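Local coordinates for protein ubiquitin-like-specific protease 2 (Saccharomyces cerevisiae, PDB 5LNB) that removes the ubiquitin-like modifier SUMO from conjugated proteins, acting as a cysteine protease of the Ulp1 (C48) family, at residues C42-D47 against R265-R269. Sequence-based numbering, arbitrary orientation.
Sequences CLFNKD and RKNLR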
loop_
_atom_site.group_PDB
_atom_site.type_symbol
_atom_site.label_atom_id
_atom_site.label_comp_id
_atom_site.label_asym_id
_atom_site.label_seq_id
_atom_site.Cartn_x
_atom_site.Cartn_y
_atom_site.Cartn_z
ATOM N N CYS A 42 -8.853 15.773 -3.643
ATOM C CA CYS A 42 -7.455 15.688 -4.047
ATOM C C CYS A 42 -7.280 14.909 -5.342
ATOM O O CYS A 42 -6.222 15.012 -5.968
ATOM C CB CYS A 42 -6.607 15.068 -2.933
ATOM S SG CYS A 42 -6.807 13.291 -2.721
ATOM N N LEU A 43 -8.296 14.153 -5.767
ATOM C CA LEU A 43 -8.271 13.424 -7.030
ATOM C C LEU A 43 -8.618 14.308 -8.231
ATOM O O LEU A 43 -8.949 13.797 -9.310
ATOM C CB LEU A 43 -9.219 12.219 -6.962
ATOM C CG LEU A 43 -8.877 11.148 -5.912
ATOM C CD1 LEU A 43 -10.008 10.130 -5.750
ATOM C CD2 LEU A 43 -7.568 10.435 -6.244
ATOM N N PHE A 44 -8.561 15.620 -8.077
ATOM C CA PHE A 44 -8.686 16.527 -9.207
ATOM C C PHE A 44 -7.319 17.093 -9.572
ATOM O O PHE A 44 -6.398 17.137 -8.750
ATOM C CB PHE A 44 -9.672 17.654 -8.895
ATOM C CG PHE A 44 -11.109 17.213 -8.883
ATOM C CD1 PHE A 44 -11.850 17.191 -10.056
ATOM C CD2 PHE A 44 -11.715 16.813 -7.707
ATOM C CE1 PHE A 44 -13.177 16.787 -10.051
ATOM C CE2 PHE A 44 -13.036 16.402 -7.695
ATOM C CZ PHE A 44 -13.769 16.392 -8.868
ATOM N N ASN A 45 -7.190 17.505 -10.834
ATOM C CA ASN A 45 -5.937 18.051 -11.345
ATOM C C ASN A 45 -4.776 17.113 -11.039
ATOM O O ASN A 45 -4.755 15.968 -11.502
ATOM C CB ASN A 45 -5.674 19.437 -10.749
ATOM C CG ASN A 45 -6.829 20.407 -10.978
ATOM O OD1 ASN A 45 -7.283 20.608 -12.110
ATOM N ND2 ASN A 45 -7.316 21.005 -9.893
ATOM N N LYS A 46 -3.812 17.591 -10.253
ATOM C CA LYS A 46 -2.677 16.793 -9.812
ATOM C C LYS A 46 -2.379 17.081 -8.352
ATOM O O LYS A 46 -1.221 17.245 -7.956
ATOM C CB LYS A 46 -1.438 17.056 -10.674
ATOM C CG LYS A 46 -1.602 16.647 -12.125
ATOM C CD LYS A 46 -0.522 17.210 -12.984
ATOM C CE LYS A 46 -0.831 16.962 -14.451
ATOM N NZ LYS A 46 0.254 17.484 -15.320
ATOM N N ASP A 47 -3.424 17.168 -7.533
ATOM C CA ASP A 47 -3.230 17.460 -6.122
ATOM C C ASP A 47 -2.541 16.298 -5.422
ATOM O O ASP A 47 -2.662 15.137 -5.826
ATOM C CB ASP A 47 -4.567 17.750 -5.443
ATOM C CG ASP A 47 -5.119 19.124 -5.792
ATOM O OD1 ASP A 47 -4.533 19.823 -6.644
ATOM O OD2 ASP A 47 -6.145 19.505 -5.199
ATOM N N ARG A 265 -5.998 8.954 -12.189
ATOM C CA ARG A 265 -6.671 9.842 -11.248
ATOM C C ARG A 265 -8.169 9.914 -11.527
ATOM O O ARG A 265 -8.993 9.817 -10.613
ATOM C CB ARG A 265 -6.045 11.226 -11.343
ATOM C CG ARG A 265 -5.875 11.928 -10.043
ATOM C CD ARG A 265 -5.171 13.228 -10.304
ATOM N NE ARG A 265 -3.796 13.199 -9.839
ATOM C CZ ARG A 265 -3.435 13.532 -8.608
ATOM N NH1 ARG A 265 -4.362 13.910 -7.742
ATOM N NH2 ARG A 265 -2.156 13.490 -8.249
ATOM N N LYS A 266 -8.538 10.106 -12.791
ATOM C CA LYS A 266 -9.951 10.210 -13.127
ATOM C C LYS A 266 -10.676 8.905 -12.830
ATOM O O LYS A 266 -11.819 8.915 -12.355
ATOM C CB LYS A 266 -10.116 10.611 -14.594
ATOM C CG LYS A 266 -11.523 10.430 -15.118
ATOM C CD LYS A 266 -11.677 10.910 -16.546
ATOM C CE LYS A 266 -13.150 11.227 -16.849
ATOM N NZ LYS A 266 -13.329 12.080 -18.072
ATOM N N ASN A 267 -10.019 7.768 -13.076
ATOM C CA ASN A 267 -10.693 6.493 -12.858
ATOM C C ASN A 267 -10.899 6.231 -11.370
ATOM O O ASN A 267 -11.932 5.677 -10.969
ATOM C CB ASN A 267 -9.917 5.367 -13.535
ATOM C CG ASN A 267 -10.060 5.405 -15.055
ATOM O OD1 ASN A 267 -11.167 5.536 -15.577
ATOM N ND2 ASN A 267 -8.938 5.320 -15.769
ATOM N N LEU A 268 -9.948 6.656 -10.533
ATOM C CA LEU A 268 -10.152 6.573 -9.091
ATOM C C LEU A 268 -11.337 7.431 -8.651
ATOM O O LEU A 268 -12.124 7.013 -7.796
ATOM C CB LEU A 268 -8.877 6.980 -8.351
ATOM C CG LEU A 268 -7.620 6.118 -8.553
ATOM C CD1 LEU A 268 -6.439 6.799 -7.893
ATOM C CD2 LEU A 268 -7.804 4.694 -7.990
ATOM N N ARG A 269 -11.493 8.625 -9.238
ATOM C CA ARG A 269 -12.647 9.465 -8.911
ATOM C C ARG A 269 -13.943 8.775 -9.297
ATOM O O ARG A 269 -14.902 8.752 -8.521
ATOM C CB ARG A 269 -12.566 10.817 -9.614
ATOM C CG ARG A 269 -11.550 11.776 -9.077
ATOM C CD ARG A 269 -11.955 13.216 -9.415
ATOM N NE ARG A 269 -12.559 13.363 -10.742
ATOM C CZ ARG A 269 -11.881 13.598 -11.864
ATOM N NH1 ARG A 269 -10.562 13.697 -11.835
ATOM N NH2 ARG A 269 -12.524 13.731 -13.017
#
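R265 and R269, one helical turn apart, reach into the loop 42-47 and use their guanidinium groups in different ways, a compact example of how arginine can read both backbone and ring. The R269 guanidinium lies flat on the F44 ring, the planes 12° apart, in an off-centre cation-pi stack with R269 CZ 4.4 Å from the centroid of the F44 ring. Its CD stands over the middle of the same face, 3.7 Å from the F44 centroid, a CH-pi contact. A bend at chi3 (-38°) turns the group back over the loop, where R269 NH1 meets L43 O in the guanidinium plane through a nearly straight hydrogen bond of 3.0 Å. L43 slides past R269 in the opposite direction, its CB 3.2 Å from R269 CG, and its CD2 reaches L268 CD1 at 4.1 Å. R265 works end-on instead: NH1 (2.8 Å) and NH2 (3.0 Å) both grip D47 O, while K46 CA rests over the face of the group. D214 gives NH2 a salt bridge. A leucine in place of R265 would probably leave D47 O without these two donors and D214 without this charge partner. L43 also packs on I53 and L268 on F57, both of helix 51-67. The arrangement is helix-on-loop packing within the Ulp1-type (C48) catalytic domain, joining the start of helix 264-285 to the loop before helix 51-67.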